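Long-range contact in glycosyl hydrolase 25 (Streptococcus pneumoniae, PDB 4FF5), which is a surface-located family 25 glycosyl hydrolase that takes part in host-cell invasion and, as in its relatives, probably cleaves peptidoglycan glycan chains: residues D223-G235 and L244-T258. Numbering follows the deposited sequence. Where two conformers were deposited one is given.
Sequences DLDYDIHQYTSKG and LDINVISPLKNKEET
Leu244 meets Gly235 in an antiparallel hydrogen-bonded pair, the N of each bonding to the O of the other. At Asp245, OD2 comes within 3.4 Å of Ser233 CB, while OD1 lies near Gln230 NE2 at an angle too poor for a hydrogen bond; NE2 is bonded to Asp56. Ile246 N reaches Thr232 O at 3.1 Å, yet Ile246 O accepts from Tyr231 N; this change of register is a beta bulge. With CG of Tyr231 held between its backbone N and carbonyl carbon (chi1 70°), the ring lies alongside Ile246, both side chains pointing the same way, and Ile246 CB makes an off-centre CH-pi contact 4.2 Å from the ring centroid. Asn247 and Gln230 form a non-hydrogen-bonded pair with side chains side by side, their amide planes 36° apart. Asn247 OD1 lies 3.1 Å from Gln230 CB and bonds to Trp205; Gln230 OE1 takes the hydroxyls of Tyr185 and Tyr209. Val248 and His229 exchange two backbone bonds, and Ser250 N closes the pairing on Asp227 O, approaching from above the carbonyl plane at 3.0 Å. Ser250 CB packs 3.5 Å from Tyr226 CE1, and a water joins Ser250 OG to the Tyr226 hydroxyl. Ending the type I turn from Ser250, Lys253 bends at chi2 (-75°); in the conformer given, its NZ meets Asp225 OD2 on the anti side at 3.0 Å. Its salt bridge to Asp227 OD1 is long; Ser203 and Lys261 hold OD2. Thr258 CG2, in the final helix, packs on Asp227 CB. Strand 244-249 also pairs with strand 54-57, so this antiparallel hairpin closes the otherwise parallel barrel, characteristic of the modified TIM barrel of family 25 hydrolases.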
ATOM      1  N   ASP A 223      -4.744   3.783 -20.007  0.50 17.91           N
ATOM      2  CA  ASP A 223      -3.637   4.599 -20.464  0.50 18.02           C
ATOM      3  C   ASP A 223      -3.303   5.689 -19.446  0.50 18.10           C
ATOM      4  O   ASP A 223      -2.542   6.600 -19.758  0.50 18.05           O
ATOM      5  CB  ASP A 223      -3.919   5.195 -21.845  0.50 18.27           C
ATOM      6  CG  ASP A 223      -5.049   6.211 -21.827  0.50 18.42           C
ATOM      7  OD1 ASP A 223      -5.540   6.550 -20.731  0.50 18.15           O
ATOM      8  OD2 ASP A 223      -5.441   6.669 -22.916  0.50 18.28           O
ATOM      9  N   LEU A 224      -3.883   5.599 -18.242  1.00 17.99           N
ATOM     10  CA  LEU A 224      -3.492   6.473 -17.125  1.00 18.83           C
ATOM     11  C   LEU A 224      -2.059   6.096 -16.718  1.00 18.97           C
ATOM     12  O   LEU A 224      -1.763   4.908 -16.701  1.00 19.34           O
ATOM     13  CB  LEU A 224      -4.456   6.298 -15.938  1.00 18.51           C
ATOM     14  CG  LEU A 224      -4.170   7.093 -14.657  1.00 18.50           C
ATOM     15  CD1 LEU A 224      -4.410   8.576 -14.882  1.00 19.51           C
ATOM     16  CD2 LEU A 224      -5.013   6.586 -13.493  1.00 17.76           C
ATOM     17  N   ASP A 225      -1.200   7.077 -16.392  1.00 20.03           N
ATOM     18  CA  ASP A 225       0.216   6.795 -16.038  0.61 21.40           C
ATOM     19  C   ASP A 225       0.484   6.357 -14.583  1.00 21.48           C
ATOM     20  O   ASP A 225       0.988   7.126 -13.737  1.00 24.32           O
ATOM     21  CB  ASP A 225       1.121   7.978 -16.386  0.61 23.27           C
ATOM     22  CG  ASP A 225       1.016   9.102 -15.386  0.61 24.34           C
ATOM     23  OD1 ASP A 225      -0.119   9.504 -15.061  0.61 25.35           O
ATOM     24  OD2 ASP A 225       2.076   9.584 -14.918  0.61 26.01           O
ATOM     25  N   TYR A 226       0.223   5.102 -14.292  1.00 19.28           N
ATOM     26  CA  TYR A 226       0.416   4.578 -12.938  1.00 16.99           C
ATOM     27  C   TYR A 226       1.905   4.237 -12.656  1.00 16.75           C
ATOM     28  O   TYR A 226       2.680   3.941 -13.577  1.00 15.91           O
ATOM     29  CB  TYR A 226      -0.503   3.369 -12.759  1.00 16.23           C
ATOM     30  CG  TYR A 226      -0.211   2.271 -13.762  1.00 16.72           C
ATOM     31  CD1 TYR A 226       0.698   1.253 -13.466  1.00 16.90           C
ATOM     32  CD2 TYR A 226      -0.833   2.264 -15.020  1.00 17.04           C
ATOM     33  CE1 TYR A 226       0.994   0.268 -14.394  1.00 17.25           C
ATOM     34  CE2 TYR A 226      -0.528   1.294 -15.964  1.00 17.11           C
ATOM     35  CZ  TYR A 226       0.378   0.295 -15.644  1.00 17.40           C
ATOM     36  OH  TYR A 226       0.649  -0.694 -16.556  1.00 18.99           O
ATOM     37  N   ASP A 227       2.283   4.260 -11.376  1.00 15.99           N
ATOM     38  CA  ASP A 227       3.660   4.006 -10.968  1.00 16.02           C
ATOM     39  C   ASP A 227       3.911   2.554 -10.588  1.00 15.51           C
ATOM     40  O   ASP A 227       5.033   2.050 -10.682  1.00 15.12           O
ATOM     41  CB  ASP A 227       3.999   4.869  -9.750  1.00 16.72           C
ATOM     42  CG  ASP A 227       4.228   6.315 -10.098  1.00 17.85           C
ATOM     43  OD1 ASP A 227       4.513   6.624 -11.270  1.00 18.01           O
ATOM     44  OD2 ASP A 227       4.147   7.157  -9.180  1.00 19.04           O
ATOM     45  N   ILE A 228       2.870   1.875 -10.125  1.00 14.61           N
ATOM     46  CA  ILE A 228       3.081   0.559  -9.513  1.00 13.79           C
ATOM     47  C   ILE A 228       1.838  -0.318  -9.758  1.00 13.01           C
ATOM     48  O   ILE A 228       0.710   0.172  -9.786  1.00 11.94           O
ATOM     49  CB  ILE A 228       3.492   0.712  -8.012  1.00 13.96           C
ATOM     50  CG1 ILE A 228       3.732  -0.652  -7.335  1.00 14.59           C
ATOM     51  CG2 ILE A 228       2.533   1.634  -7.257  1.00 13.79           C
ATOM     52  CD1 ILE A 228       4.554  -0.579  -6.054  1.00 16.02           C
ATOM     53  N   HIS A 229       2.096  -1.603  -9.975  1.00 12.79           N
ATOM     54  CA  HIS A 229       1.117  -2.579 -10.432  1.00 12.68           C
ATOM     55  C   HIS A 229       1.072  -3.753  -9.488  1.00 12.56           C
ATOM     56  O   HIS A 229       2.072  -4.459  -9.276  1.00 12.97           O
ATOM     57  CB  HIS A 229       1.479  -2.993 -11.862  1.00 13.27           C
ATOM     58  CG  HIS A 229       0.776  -4.234 -12.369  1.00 13.44           C
ATOM     59  ND1 HIS A 229       1.344  -5.050 -13.281  1.00 13.69           N
ATOM     60  CD2 HIS A 229      -0.491  -4.773 -12.088  1.00 13.33           C
ATOM     61  CE1 HIS A 229       0.509  -6.067 -13.554  1.00 14.15           C
ATOM     62  NE2 HIS A 229      -0.618  -5.895 -12.833  1.00 13.42           N
ATOM     63  N   GLN A 230      -0.091  -3.974  -8.896  1.00 12.51           N
ATOM     64  CA  GLN A 230      -0.289  -5.146  -8.074  1.00 12.66           C
ATOM     65  C   GLN A 230      -0.673  -6.318  -8.977  1.00 13.66           C
ATOM     66  O   GLN A 230      -1.798  -6.361  -9.488  1.00 13.76           O
ATOM     67  CB  GLN A 230      -1.394  -4.899  -7.067  1.00 12.20           C
ATOM     68  CG  GLN A 230      -1.390  -5.939  -5.949  1.00 12.07           C
ATOM     69  CD  GLN A 230      -2.548  -5.729  -5.012  1.00 12.04           C
ATOM     70  OE1 GLN A 230      -3.724  -5.878  -5.414  1.00 11.81           O
ATOM     71  NE2 GLN A 230      -2.242  -5.425  -3.739  1.00 11.66           N
ATOM     72  N   TYR A 231       0.246  -7.262  -9.193  1.00 14.59           N
ATOM     73  CA  TYR A 231       0.018  -8.239 -10.269  1.00 15.73           C
ATOM     74  C   TYR A 231      -0.568  -9.598  -9.869  1.00 16.40           C
ATOM     75  O   TYR A 231      -1.018 -10.353 -10.732  1.00 16.34           O
ATOM     76  CB  TYR A 231       1.260  -8.404 -11.163  1.00 16.65           C
ATOM     77  CG  TYR A 231       2.470  -9.105 -10.546  1.00 17.47           C
ATOM     78  CD1 TYR A 231       2.531 -10.492 -10.445  1.00 18.50           C
ATOM     79  CD2 TYR A 231       3.577  -8.364 -10.118  1.00 18.28           C
ATOM     80  CE1 TYR A 231       3.648 -11.137  -9.910  1.00 19.59           C
ATOM     81  CE2 TYR A 231       4.703  -8.991  -9.590  1.00 18.85           C
ATOM     82  CZ  TYR A 231       4.740 -10.365  -9.501  1.00 20.06           C
ATOM     83  OH  TYR A 231       5.869 -10.968  -8.978  1.00 21.75           O
ATOM     84  N   THR A 232      -0.550  -9.914  -8.571  1.00 16.49           N
ATOM     85  CA  THR A 232      -1.129 -11.160  -8.072  1.00 17.37           C
ATOM     86  C   THR A 232      -1.428 -11.037  -6.576  1.00 17.32           C
ATOM     87  O   THR A 232      -0.815 -10.215  -5.881  1.00 17.35           O
ATOM     88  CB  THR A 232      -0.201 -12.384  -8.349  1.00 18.30           C
ATOM     89  OG1 THR A 232      -0.882 -13.588  -8.019  1.00 19.56           O
ATOM     90  CG2 THR A 232       1.106 -12.299  -7.551  1.00 18.58           C
ATOM     91  N   SER A 233      -2.391 -11.823  -6.102  1.00 18.04           N
ATOM     92  CA  SER A 233      -2.617 -11.996  -4.664  1.00 18.91           C
ATOM     93  C   SER A 233      -2.087 -13.351  -4.185  1.00 20.89           C
ATOM     94  O   SER A 233      -2.274 -13.722  -3.022  1.00 21.68           O
ATOM     95  CB  SER A 233      -4.109 -11.852  -4.332  1.00 18.88           C
ATOM     96  OG  SER A 233      -4.879 -12.949  -4.813  1.00 19.93           O
ATOM     97  N   LYS A 234      -1.440 -14.096  -5.080  1.00 21.85           N
ATOM     98  CA  LYS A 234      -1.047 -15.480  -4.794  1.00 23.84           C
ATOM     99  C   LYS A 234       0.427 -15.720  -5.048  1.00 24.02           C
ATOM    100  O   LYS A 234       0.840 -16.798  -5.452  1.00 24.43           O
ATOM    101  CB  LYS A 234      -1.943 -16.455  -5.559  1.00 25.39           C
ATOM    102  CG  LYS A 234      -3.409 -16.127  -5.312  1.00 27.49           C
ATOM    103  CD  LYS A 234      -4.366 -17.263  -5.588  1.00 30.88           C
ATOM    104  CE  LYS A 234      -5.670 -16.976  -4.859  1.00 31.66           C
ATOM    105  NZ  LYS A 234      -6.780 -17.877  -5.294  1.00 34.80           N
ATOM    106  N   GLY A 235       1.220 -14.686  -4.808  1.00 23.67           N
ATOM    107  CA  GLY A 235       2.657 -14.807  -4.876  1.00 24.66           C
ATOM    108  C   GLY A 235       3.224 -15.659  -3.751  1.00 26.29           C
ATOM    109  O   GLY A 235       2.580 -15.873  -2.718  1.00 24.74           O
ATOM    110  N   LEU A 244       1.043 -14.171  -1.007  1.00 22.26           N
ATOM    111  CA  LEU A 244       1.385 -12.757  -0.846  1.00 20.82           C
ATOM    112  C   LEU A 244       0.966 -11.923  -2.048  1.00 19.33           C
ATOM    113  O   LEU A 244       1.113 -12.347  -3.213  1.00 18.78           O
ATOM    114  CB  LEU A 244       2.896 -12.577  -0.656  1.00 22.02           C
ATOM    115  CG  LEU A 244       3.524 -12.834   0.710  1.00 23.70           C
ATOM    116  CD1 LEU A 244       5.040 -12.750   0.606  1.00 24.98           C
ATOM    117  CD2 LEU A 244       2.972 -11.834   1.720  1.00 22.88           C
ATOM    118  N   ASP A 245       0.482 -10.722  -1.760  1.00 17.67           N
ATOM    119  CA  ASP A 245       0.300  -9.720  -2.795  1.00 16.24           C
ATOM    120  C   ASP A 245       1.665  -9.264  -3.271  1.00 15.86           C
ATOM    121  O   ASP A 245       2.470  -8.781  -2.455  1.00 15.59           O
ATOM    122  CB  ASP A 245      -0.410  -8.482  -2.238  1.00 15.81           C
ATOM    123  CG  ASP A 245      -1.882  -8.713  -1.903  1.00 16.26           C
ATOM    124  OD1 ASP A 245      -2.481  -7.817  -1.250  1.00 15.98           O
ATOM    125  OD2 ASP A 245      -2.454  -9.760  -2.272  1.00 17.15           O
ATOM    126  N   ILE A 246       1.902  -9.336  -4.588  1.00 15.20           N
ATOM    127  CA  ILE A 246       3.167  -8.878  -5.157  1.00 15.45           C
ATOM    128  C   ILE A 246       2.925  -7.771  -6.169  1.00 14.88           C
ATOM    129  O   ILE A 246       1.941  -7.792  -6.925  1.00 14.71           O
ATOM    130  CB  ILE A 246       3.998  -9.994  -5.852  1.00 16.23           C
ATOM    131  CG1 ILE A 246       3.972 -11.293  -5.050  1.00 17.33           C
ATOM    132  CG2 ILE A 246       5.419  -9.491  -6.117  1.00 16.55           C
ATOM    133  CD1 ILE A 246       4.583 -11.196  -3.674  1.00 18.66           C
ATOM    134  N   ASN A 247       3.842  -6.814  -6.137  1.00 14.72           N
ATOM    135  CA  ASN A 247       3.779  -5.601  -6.918  1.00 14.72           C
ATOM    136  C   ASN A 247       5.078  -5.396  -7.683  1.00 15.68           C
ATOM    137  O   ASN A 247       6.161  -5.855  -7.266  1.00 15.93           O
ATOM    138  CB  ASN A 247       3.559  -4.402  -5.977  1.00 14.12           C
ATOM    139  CG  ASN A 247       2.354  -4.585  -5.080  1.00 13.55           C
ATOM    140  OD1 ASN A 247       1.234  -4.297  -5.475  1.00 13.28           O
ATOM    141  ND2 ASN A 247       2.577  -5.110  -3.874  1.00 13.29           N
ATOM    142  N   VAL A 248       4.986  -4.675  -8.787  1.00 16.06           N
ATOM    143  CA  VAL A 248       6.193  -4.239  -9.490  1.00 16.88           C
ATOM    144  C   VAL A 248       6.027  -2.768  -9.916  1.00 16.38           C
ATOM    145  O   VAL A 248       4.918  -2.321 -10.181  1.00 15.41           O
ATOM    146  CB  VAL A 248       6.498  -5.191 -10.677  1.00 17.68           C
ATOM    147  CG1 VAL A 248       5.454  -5.030 -11.780  1.00 17.24           C
ATOM    148  CG2 VAL A 248       7.897  -4.961 -11.226  1.00 19.19           C
ATOM    149  N   ILE A 249       7.124  -2.010  -9.921  1.00 17.06           N
ATOM    150  CA  ILE A 249       7.145  -0.699 -10.590  1.00 17.53           C
ATOM    151  C   ILE A 249       6.736  -0.908 -12.074  1.00 17.86           C
ATOM    152  O   ILE A 249       7.198  -1.846 -12.728  1.00 18.27           O
ATOM    153  CB  ILE A 249       8.550  -0.042 -10.499  1.00 18.44           C
ATOM    154  CG1 ILE A 249       8.969   0.269  -9.041  1.00 18.52           C
ATOM    155  CG2 ILE A 249       8.646   1.214 -11.373  1.00 18.64           C
ATOM    156  CD1 ILE A 249       7.975   1.072  -8.228  1.00 17.83           C
ATOM    157  N   SER A 250       5.869  -0.055 -12.605  1.00 18.63           N
ATOM    158  CA  SER A 250       5.426  -0.209 -14.000  1.00 19.42           C
ATOM    159  C   SER A 250       6.615  -0.121 -14.970  1.00 20.93           C
ATOM    160  O   SER A 250       7.431   0.787 -14.839  1.00 20.32           O
ATOM    161  CB  SER A 250       4.395   0.861 -14.352  1.00 19.78           C
ATOM    162  OG  SER A 250       4.258   0.947 -15.762  1.00 19.30           O
ATOM    163  N   PRO A 251       6.735  -1.079 -15.927  1.00 21.89           N
ATOM    164  CA  PRO A 251       7.786  -0.972 -16.945  1.00 22.86           C
ATOM    165  C   PRO A 251       7.646   0.262 -17.840  1.00 22.14           C
ATOM    166  O   PRO A 251       8.547   0.544 -18.633  1.00 23.28           O
ATOM    167  CB  PRO A 251       7.606  -2.256 -17.772  1.00 23.88           C
ATOM    168  CG  PRO A 251       7.013  -3.221 -16.798  1.00 24.14           C
ATOM    169  CD  PRO A 251       6.027  -2.368 -16.037  1.00 23.47           C
ATOM    170  N   LEU A 252       6.556   1.007 -17.690  1.00 21.06           N
ATOM    171  CA  LEU A 252       6.380   2.246 -18.452  1.00 21.30           C
ATOM    172  C   LEU A 252       7.081   3.440 -17.813  1.00 21.76           C
ATOM    173  O   LEU A 252       7.089   4.536 -18.376  1.00 21.67           O
ATOM    174  CB  LEU A 252       4.895   2.552 -18.646  1.00 20.37           C
ATOM    175  CG  LEU A 252       4.162   1.508 -19.492  1.00 20.18           C
ATOM    176  CD1 LEU A 252       2.676   1.514 -19.178  1.00 19.99           C
ATOM    177  CD2 LEU A 252       4.413   1.745 -20.984  1.00 19.96           C
ATOM    178  N   LYS A 253       7.651   3.230 -16.630  1.00 22.02           N
ATOM    179  CA  LYS A 253       8.337   4.295 -15.894  1.00 23.00           C
ATOM    180  C   LYS A 253       9.826   3.969 -15.848  1.00 23.45           C
ATOM    181  O   LYS A 253      10.209   2.829 -16.109  1.00 23.90           O
ATOM    182  CB  LYS A 253       7.767   4.403 -14.460  1.00 24.00           C
ATOM    183  CG  LYS A 253       6.310   4.865 -14.380  1.00 24.51           C
ATOM    184  CD  LYS A 253       6.211   6.356 -14.657  1.00 26.77           C
ATOM    185  CE  LYS A 253       4.774   6.825 -14.692  1.00 27.28           C
ATOM    186  NZ  LYS A 253       4.749   8.311 -14.664  1.00 28.61           N
ATOM    187  N   ASN A 254      10.670   4.949 -15.534  1.00 23.84           N
ATOM    188  CA  ASN A 254      12.062   4.639 -15.190  1.00 24.37           C
ATOM    189  C   ASN A 254      12.070   3.953 -13.823  1.00 23.74           C
ATOM    190  O   ASN A 254      11.639   4.543 -12.831  1.00 23.36           O
ATOM    191  CB  ASN A 254      12.926   5.892 -15.139  1.00 25.86           C
ATOM    192  CG  ASN A 254      14.338   5.604 -14.645  1.00 28.00           C
ATOM    193  OD1 ASN A 254      14.590   5.507 -13.445  1.00 28.78           O
ATOM    194  ND2 ASN A 254      15.273   5.472 -15.579  1.00 30.12           N
ATOM    195  N   LYS A 255      12.574   2.729 -13.763  1.00 23.95           N
ATOM    196  CA  LYS A 255      12.417   1.922 -12.560  1.00 23.90           C
ATOM    197  C   LYS A 255      13.100   2.513 -11.317  1.00 24.90           C
ATOM    198  O   LYS A 255      12.469   2.648 -10.246  1.00 23.77           O
ATOM    199  CB  LYS A 255      12.862   0.480 -12.793  1.00 24.42           C
ATOM    200  CG  LYS A 255      12.516  -0.411 -11.618  1.00 23.59           C
ATOM    201  CD  LYS A 255      12.697  -1.871 -11.952  1.00 24.40           C
ATOM    202  CE  LYS A 255      12.060  -2.714 -10.864  1.00 23.98           C
ATOM    203  NZ  LYS A 255      12.440  -4.136 -10.988  1.00 25.01           N
ATOM    204  N   GLU A 256      14.376   2.858 -11.455  1.00 25.69           N
ATOM    205  CA  GLU A 256      15.120   3.442 -10.350  1.00 26.39           C
ATOM    206  C   GLU A 256      14.516   4.763  -9.840  1.00 25.92           C
ATOM    207  O   GLU A 256      14.384   4.946  -8.631  1.00 26.26           O
ATOM    208  CB  GLU A 256      16.585   3.638 -10.739  1.00 28.37           C
ATOM    209  CG  GLU A 256      17.495   3.854  -9.541  1.00 30.52           C
ATOM    210  CD  GLU A 256      18.913   4.170  -9.958  1.00 33.35           C
ATOM    211  OE1 GLU A 256      19.548   5.021  -9.305  1.00 35.69           O
ATOM    212  OE2 GLU A 256      19.381   3.568 -10.944  1.00 35.26           O
ATOM    213  N   GLU A 257      14.140   5.669 -10.744  1.00 26.28           N
ATOM    214  CA  GLU A 257      13.529   6.958 -10.339  1.00 25.93           C
ATOM    215  C   GLU A 257      12.194   6.795  -9.628  1.00 24.14           C
ATOM    216  O   GLU A 257      11.905   7.505  -8.665  1.00 24.02           O
ATOM    217  CB  GLU A 257      13.337   7.899 -11.534  1.00 27.90           C
ATOM    218  CG  GLU A 257      14.599   8.655 -11.937  1.00 31.13           C
ATOM    219  CD  GLU A 257      14.409   9.453 -13.217  1.00 32.46           C
ATOM    220  OE1 GLU A 257      13.248   9.549 -13.700  1.00 31.65           O
ATOM    221  OE2 GLU A 257      15.417   9.991 -13.732  1.00 34.47           O
ATOM    222  N   THR A 258      11.380   5.871 -10.129  1.00 22.31           N
ATOM    223  CA  THR A 258      10.057   5.612  -9.568  1.00 20.59           C
ATOM    224  C   THR A 258      10.137   4.902  -8.220  1.00 20.50           C
ATOM    225  O   THR A 258       9.369   5.198  -7.308  1.00 19.83           O
ATOM    226  CB  THR A 258       9.165   4.848 -10.567  1.00 19.98           C
ATOM    227  OG1 THR A 258       9.103   5.592 -11.797  1.00 19.01           O
ATOM    228  CG2 THR A 258       7.732   4.702 -10.030  1.00 19.11           C
TER
HETATM  229  O   HOH W   1       2.432   3.687 -16.330  1.00 19.14           O
HETATM  230  O   HOH W   2       3.000  -1.679 -16.094  1.00 30.04           O
HETATM  231  O   HOH W   3       6.108   8.945 -11.832  1.00 31.88           O
HETATM  232  O   HOH W   4      -2.521 -12.722  -0.705  1.00 29.44           O